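Local coordinates for protein complement factor H (Bos taurus, PDB 6XZ6) that belongs to the complement regulators and is bound through its domain D5 by the factor H receptor of Trypanosoma brucei, at residues D6-R9 / V14-P17; D26-E31 / D50-V55. All coordinates share one frame; numbering follows the deposited sequence.

Interaction 1 of 2, residues D6-R9 / V14-P17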
ATOM      1  N   ASP B   6      20.611  -4.853  31.215  1.00 39.43           N
ATOM      2  CA  ASP B   6      19.655  -5.768  30.643  1.00 37.33           C
ATOM      3  C   ASP B   6      18.955  -4.963  29.543  1.00 35.93           C
ATOM      4  O   ASP B   6      18.993  -3.720  29.605  1.00 35.57           O
ATOM      5  CB  ASP B   6      18.632  -6.188  31.710  1.00 41.18           C
ATOM      6  CG  ASP B   6      19.148  -7.193  32.719  1.00 62.66           C
ATOM      7  OD1 ASP B   6      19.951  -8.085  32.324  1.00 65.04           O
ATOM      8  OD2 ASP B   6      18.746  -7.101  33.904  1.00 72.01           O
ATOM      9  N   PRO B   7      18.314  -5.617  28.541  1.00 27.59           N
ATOM     10  CA  PRO B   7      17.590  -4.844  27.517  1.00 24.48           C
ATOM     11  C   PRO B   7      16.575  -3.869  28.130  1.00 27.38           C
ATOM     12  O   PRO B   7      15.963  -4.207  29.156  1.00 28.98           O
ATOM     13  CB  PRO B   7      16.862  -5.926  26.719  1.00 25.70           C
ATOM     14  CG  PRO B   7      17.589  -7.180  26.990  1.00 31.18           C
ATOM     15  CD  PRO B   7      18.177  -7.070  28.320  1.00 28.91           C
ATOM     16  N   PRO B   8      16.403  -2.643  27.567  1.00 19.77           N
ATOM     17  CA  PRO B   8      15.409  -1.718  28.140  1.00 18.33           C
ATOM     18  C   PRO B   8      13.993  -2.234  27.966  1.00 22.52           C
ATOM     19  O   PRO B   8      13.709  -3.030  27.076  1.00 23.22           O
ATOM     20  CB  PRO B   8      15.608  -0.420  27.347  1.00 18.47           C
ATOM     21  CG  PRO B   8      16.273  -0.807  26.135  1.00 21.31           C
ATOM     22  CD  PRO B   8      17.057  -2.064  26.378  1.00 17.78           C
ATOM     23  N   ARG B   9      13.107  -1.801  28.838  1.00 19.24           N
ATOM     24  CA  ARG B   9      11.725  -2.184  28.755  1.00 17.61           C
ATOM     25  C   ARG B   9      10.995  -0.884  28.422  1.00 23.01           C
ATOM     26  O   ARG B   9      10.969   0.053  29.220  1.00 26.17           O
ATOM     27  CB  ARG B   9      11.279  -2.864  30.056  1.00 16.32           C
ATOM     28  CG  ARG B   9      11.966  -4.230  30.271  1.00 15.32           C
ATOM     29  CD  ARG B   9      11.610  -4.963  31.560  1.00 12.85           C
ATOM     30  NE  ARG B   9      10.181  -5.233  31.633  1.00 29.40           N
ATOM     31  CZ  ARG B   9       9.604  -5.955  32.577  1.00 42.65           C
ATOM     32  NH1 ARG B   9      10.337  -6.532  33.521  1.00 20.43           N
ATOM     33  NH2 ARG B   9       8.289  -6.135  32.570  1.00 29.61           N
ATOM     34  N   VAL B  14       9.543   1.152  20.497  1.00 21.71           N
ATOM     35  CA  VAL B  14      10.499   0.216  19.860  1.00 19.41           C
ATOM     36  C   VAL B  14      11.923   0.762  20.003  1.00 25.45           C
ATOM     37  O   VAL B  14      12.176   1.893  19.596  1.00 28.08           O
ATOM     38  CB  VAL B  14      10.275  -0.083  18.343  1.00 20.43           C
ATOM     39  CG1 VAL B  14      10.358  -1.555  18.000  1.00 19.74           C
ATOM     40  CG2 VAL B  14       9.152   0.682  17.676  1.00 20.00           C
ATOM     41  N   TYR B  15      12.857  -0.044  20.509  1.00 20.06           N
ATOM     42  CA  TYR B  15      14.279   0.324  20.596  1.00 18.23           C
ATOM     43  C   TYR B  15      15.090  -0.512  19.618  1.00 22.97           C
ATOM     44  O   TYR B  15      14.613  -1.529  19.073  1.00 21.39           O
ATOM     45  CB  TYR B  15      14.848   0.187  22.022  1.00 17.51           C
ATOM     46  CG  TYR B  15      14.900  -1.228  22.554  1.00 17.40           C
ATOM     47  CD1 TYR B  15      13.801  -1.796  23.205  1.00 19.77           C
ATOM     48  CD2 TYR B  15      16.056  -1.989  22.454  1.00 17.35           C
ATOM     49  CE1 TYR B  15      13.843  -3.108  23.687  1.00 19.44           C
ATOM     50  CE2 TYR B  15      16.107  -3.298  22.935  1.00 17.41           C
ATOM     51  CZ  TYR B  15      15.000  -3.849  23.552  1.00 21.64           C
ATOM     52  OH  TYR B  15      15.043  -5.128  24.034  1.00 24.69           O
ATOM     53  N   ARG B  16      16.319  -0.056  19.392  1.00 20.59           N
ATOM     54  CA  ARG B  16      17.316  -0.692  18.554  1.00 20.03           C
ATOM     55  C   ARG B  16      18.719  -0.348  19.111  1.00 25.46           C
ATOM     56  O   ARG B  16      18.884   0.743  19.669  1.00 25.92           O
ATOM     57  CB  ARG B  16      17.134  -0.313  17.069  1.00 18.63           C
ATOM     58  CG  ARG B  16      17.336   1.165  16.695  1.00 14.10           C
ATOM     59  CD  ARG B  16      18.592   1.328  15.828  1.00 14.60           C
ATOM     60  NE  ARG B  16      19.760   1.664  16.652  1.00 18.65           N
ATOM     61  CZ  ARG B  16      20.975   1.162  16.490  1.00 43.76           C
ATOM     62  NH1 ARG B  16      21.957   1.508  17.321  1.00 31.60           N
ATOM     63  NH2 ARG B  16      21.222   0.314  15.495  1.00 46.01           N
ATOM     64  N   PRO B  17      19.732  -1.246  19.002  1.00 22.22           N
ATOM     65  CA  PRO B  17      19.645  -2.624  18.498  1.00 21.38           C
ATOM     66  C   PRO B  17      19.030  -3.522  19.598  1.00 23.63           C
ATOM     67  O   PRO B  17      18.904  -3.118  20.762  1.00 20.14           O
ATOM     68  CB  PRO B  17      21.102  -2.964  18.184  1.00 24.81           C
ATOM     69  CG  PRO B  17      21.883  -2.208  19.200  1.00 30.95           C
ATOM     70  CD  PRO B  17      21.073  -0.967  19.549  1.00 25.61           C
TER
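P8 lays its ring over one face of the Y15 ring, joining the loop that follows strand 4-5 to strand 13-16 inside this Sushi (SCR) domain, a compact disulfide-linked module of short strands. The tight part is a CH-pi contact: P8 CG sits 3.8 Å from the centroid of the Y15 ring and 8° off the ring normal. P8 CD lies on the same face but further toward the rim, 3.8 Å from Y15 CE2. The phenol is brought inward from the strand by a first torsion of 66°, with CG held between the backbone N and the carbonyl carbon, and the two side chains cross at a slant. Y22, I28 and Y30 also touch Y15, and Y22 and I28 reach P8 as well, so this half is buried among aromatic and aliphatic side chains. Cut back to an alanine, Y15 would probably leave a gap under P8 CG and CD and take away the ring face they rest on. The open side is at P7: this proline is partly exposed and buries far less surface than P8, meeting the far end of the phenol obliquely with its CB 3.3 Å from Y15 OH. The other side of the strand faces the parasite receptor, where the Y15 backbone O accepts a hydrogen bond from Q164 of that chain and R16 pairs with its E9. No hydrogen bond crosses between 6-9 and 14-17; the carbonyl O of P8 hangs over the face that P8 CG covers, near its rim, 3.4 Å from Y15 CE1.

Interaction 2 of 2, residues D26-E31 / D50-V55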
ATOM      1  N   ASP B  26      27.065   1.724  25.930  1.00 44.90           N
ATOM      2  CA  ASP B  26      26.333   1.219  24.764  1.00 40.69           C
ATOM      3  C   ASP B  26      25.045   2.018  24.688  1.00 42.08           C
ATOM      4  O   ASP B  26      24.346   2.155  25.700  1.00 41.90           O
ATOM      5  CB  ASP B  26      26.002  -0.289  24.883  1.00 39.89           C
ATOM      6  CG  ASP B  26      27.052  -1.290  24.377  1.00 55.09           C
ATOM      7  OD1 ASP B  26      28.230  -0.891  24.196  1.00 61.36           O
ATOM      8  OD2 ASP B  26      26.694  -2.480  24.170  1.00 58.88           O
ATOM      9  N   LYS B  27      24.756   2.580  23.504  1.00 36.71           N
ATOM     10  CA  LYS B  27      23.566   3.389  23.267  1.00 33.45           C
ATOM     11  C   LYS B  27      22.493   2.651  22.491  1.00 35.51           C
ATOM     12  O   LYS B  27      22.768   1.982  21.474  1.00 36.26           O
ATOM     13  CB  LYS B  27      23.902   4.694  22.511  1.00 36.80           C
ATOM     14  CG  LYS B  27      24.618   5.748  23.334  1.00 39.21           C
ATOM     15  CD  LYS B  27      24.377   7.132  22.805  1.00 43.62           C
ATOM     16  CE  LYS B  27      25.584   7.996  23.012  1.00 64.58           C
ATOM     17  NZ  LYS B  27      26.487   7.966  21.818  1.00 81.84           N
ATOM     18  N   ILE B  28      21.250   2.820  22.953  1.00 28.60           N
ATOM     19  CA  ILE B  28      20.053   2.362  22.258  1.00 24.15           C
ATOM     20  C   ILE B  28      19.312   3.636  21.770  1.00 28.43           C
ATOM     21  O   ILE B  28      19.468   4.703  22.364  1.00 29.80           O
ATOM     22  CB  ILE B  28      19.138   1.400  23.081  1.00 23.87           C
ATOM     23  CG1 ILE B  28      18.497   2.073  24.329  1.00 24.15           C
ATOM     24  CG2 ILE B  28      19.859   0.126  23.454  1.00 22.27           C
ATOM     25  CD1 ILE B  28      17.065   2.595  24.156  1.00 17.60           C
ATOM     26  N   THR B  29      18.549   3.524  20.683  1.00 23.74           N
ATOM     27  CA  THR B  29      17.692   4.593  20.173  1.00 23.82           C
ATOM     28  C   THR B  29      16.263   4.001  20.145  1.00 24.74           C
ATOM     29  O   THR B  29      16.087   2.847  19.806  1.00 24.58           O
ATOM     30  CB  THR B  29      18.140   5.156  18.806  1.00 31.06           C
ATOM     31  OG1 THR B  29      18.172   4.100  17.856  1.00 31.09           O
ATOM     32  CG2 THR B  29      19.474   5.883  18.857  1.00 29.67           C
ATOM     33  N   TYR B  30      15.270   4.758  20.531  1.00 20.85           N
ATOM     34  CA  TYR B  30      13.897   4.277  20.561  1.00 18.32           C
ATOM     35  C   TYR B  30      12.908   5.218  19.856  1.00 27.40           C
ATOM     36  O   TYR B  30      13.130   6.423  19.791  1.00 30.59           O
ATOM     37  CB  TYR B  30      13.456   3.993  22.014  1.00 16.50           C
ATOM     38  CG  TYR B  30      13.204   5.227  22.858  1.00 16.74           C
ATOM     39  CD1 TYR B  30      14.262   5.931  23.435  1.00 20.10           C
ATOM     40  CD2 TYR B  30      11.907   5.628  23.171  1.00 16.49           C
ATOM     41  CE1 TYR B  30      14.033   7.036  24.245  1.00 23.27           C
ATOM     42  CE2 TYR B  30      11.669   6.742  23.973  1.00 19.35           C
ATOM     43  CZ  TYR B  30      12.733   7.438  24.511  1.00 29.76           C
ATOM     44  OH  TYR B  30      12.511   8.538  25.297  1.00 41.27           O
ATOM     45  N   GLU B  31      11.808   4.650  19.361  1.00 23.62           N
ATOM     46  CA  GLU B  31      10.708   5.354  18.701  1.00 24.38           C
ATOM     47  C   GLU B  31       9.424   4.933  19.386  1.00 28.33           C
ATOM     48  O   GLU B  31       9.329   3.812  19.861  1.00 26.04           O
ATOM     49  CB  GLU B  31      10.641   5.000  17.207  1.00 25.25           C
ATOM     50  CG  GLU B  31      11.776   5.573  16.390  1.00 33.16           C
ATOM     51  CD  GLU B  31      11.794   7.083  16.311  1.00 43.72           C
ATOM     52  OE1 GLU B  31      10.750   7.662  15.933  1.00 34.78           O
ATOM     53  OE2 GLU B  31      12.855   7.684  16.606  1.00 36.11           O
ATOM     54  N   ASP B  50      23.696   3.280  36.732  1.00 71.47           N
ATOM     55  CA  ASP B  50      22.323   3.492  37.203  1.00 70.17           C
ATOM     56  C   ASP B  50      21.260   3.065  36.159  1.00 66.43           C
ATOM     57  O   ASP B  50      20.121   3.535  36.213  1.00 65.46           O
ATOM     58  CB  ASP B  50      22.125   4.970  37.577  1.00 75.90           C
ATOM     59  CG  ASP B  50      23.192   5.545  38.488  1.00 98.73           C
ATOM     60  OD1 ASP B  50      23.363   5.017  39.618  1.00102.93           O
ATOM     61  OD2 ASP B  50      23.844   6.530  38.081  1.00110.02           O
ATOM     62  N   GLY B  51      21.632   2.175  35.241  1.00 57.13           N
ATOM     63  CA  GLY B  51      20.739   1.692  34.195  1.00 50.41           C
ATOM     64  C   GLY B  51      20.753   2.564  32.953  1.00 48.93           C
ATOM     65  O   GLY B  51      21.766   3.191  32.640  1.00 50.67           O
ATOM     66  N   TRP B  52      19.632   2.592  32.225  1.00 38.89           N
ATOM     67  CA  TRP B  52      19.484   3.357  30.992  1.00 34.91           C
ATOM     68  C   TRP B  52      19.263   4.796  31.332  1.00 46.22           C
ATOM     69  O   TRP B  52      18.364   5.111  32.119  1.00 47.72           O
ATOM     70  CB  TRP B  52      18.359   2.783  30.102  1.00 27.29           C
ATOM     71  CG  TRP B  52      18.713   1.413  29.593  1.00 23.87           C
ATOM     72  CD1 TRP B  52      18.359   0.223  30.148  1.00 25.81           C
ATOM     73  CD2 TRP B  52      19.663   1.107  28.564  1.00 22.06           C
ATOM     74  NE1 TRP B  52      18.979  -0.812  29.492  1.00 24.00           N
ATOM     75  CE2 TRP B  52      19.785  -0.297  28.509  1.00 24.92           C
ATOM     76  CE3 TRP B  52      20.399   1.885  27.658  1.00 23.30           C
ATOM     77  CZ2 TRP B  52      20.612  -0.945  27.574  1.00 23.21           C
ATOM     78  CZ3 TRP B  52      21.238   1.245  26.755  1.00 24.17           C
ATOM     79  CH2 TRP B  52      21.336  -0.155  26.719  1.00 23.52           C
ATOM     80  N   VAL B  53      20.146   5.672  30.800  1.00 47.19           N
ATOM     81  CA  VAL B  53      20.133   7.113  31.079  1.00 50.68           C
ATOM     82  C   VAL B  53      20.168   7.973  29.795  1.00 53.85           C
ATOM     83  O   VAL B  53      21.146   7.894  29.056  1.00 53.44           O
ATOM     84  CB  VAL B  53      21.247   7.511  32.089  1.00 59.29           C
ATOM     85  CG1 VAL B  53      21.359   9.025  32.231  1.00 63.74           C
ATOM     86  CG2 VAL B  53      21.006   6.865  33.450  1.00 60.27           C
ATOM     87  N   PRO B  54      19.162   8.859  29.556  1.00 51.97           N
ATOM     88  CA  PRO B  54      17.919   9.048  30.333  1.00 51.84           C
ATOM     89  C   PRO B  54      16.968   7.869  30.144  1.00 52.44           C
ATOM     90  O   PRO B  54      17.072   7.157  29.140  1.00 50.50           O
ATOM     91  CB  PRO B  54      17.354  10.365  29.780  1.00 55.30           C
ATOM     92  CG  PRO B  54      17.839  10.440  28.377  1.00 58.32           C
ATOM     93  CD  PRO B  54      19.185   9.732  28.358  1.00 54.35           C
ATOM     94  N   VAL B  55      16.075   7.645  31.112  1.00 49.06           N
ATOM     95  CA  VAL B  55      15.133   6.521  31.096  1.00 46.06           C
ATOM     96  C   VAL B  55      14.146   6.600  29.907  1.00 48.92           C
ATOM     97  O   VAL B  55      13.413   7.590  29.797  1.00 51.64           O
ATOM     98  CB  VAL B  55      14.400   6.333  32.451  1.00 51.80           C
ATOM     99  CG1 VAL B  55      13.578   5.045  32.454  1.00 49.10           C
ATOM    100  CG2 VAL B  55      15.379   6.345  33.621  1.00 54.82           C
TER
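The indole of W52 presents the outer corner of its six-membered ring to I28 and to the backbone of D26, which approach obliquely from opposite sides of its plane. I28 crosses the indole at about a right angle and touches it with two branches, both from the same side of the plane. Of the two, the CG2 methyl comes closer, 3.6 Å from W52 CH2 and also near CZ3, while CG1 lies by CZ3 and CE3, 3.8 Å from W52 CE3. A first torsion of 65° puts I28 CG1 between the backbone N and the carbonyl carbon and sets CG2 beside the N, which is how both come to face the ring. From the other side of the plane, D26 O comes to 3.4 Å from W52 CZ3. Elsewhere around the indole, Y22 packs edge-to-face with it, P8 touches it, and NE1 gives its hydrogen to D6 O, a bond that limits how far the ring can turn. This is the tryptophan that Sushi domains characteristically carry between their third and fourth cysteines, here C47 and C58, and it packs against strand 27-32, part of it still exposed. W52 stands where the chain turns a corner, with CG anti to its own carbonyl carbon (chi1 -66°), directing the ring inward from the 50-55 loop. Just before it, G51 has a positive phi of 88°, and in its conformation a side chain would run into the carbonyl O of D50. Strand 27-32 itself is held centrally in its sheet, I28 pairing through its backbone with A45 and T29 with R16, while K27 and T29 pack against H125 of the receptor chain.

How the interactions relate
Interactions 1 and 2 share one interior, their centres about 8 Å apart, and both draw on the same antiparallel sheet, since strands 13-16 and 27-32 are neighbours in it; V14 N lies 2.7 Å from E31 O, a probable hydrogen bond. The indole N-H of interaction 2 also reaches the loop of interaction 1. Interaction 1 is the more fully buried and sets a proline over an aromatic face; interaction 2, only partly buried, sets branched aliphatic carbons and a carbonyl against the corner of an indole. Neither is hydrogen-bonded across its own segments. The receptor lies against strand residues from each.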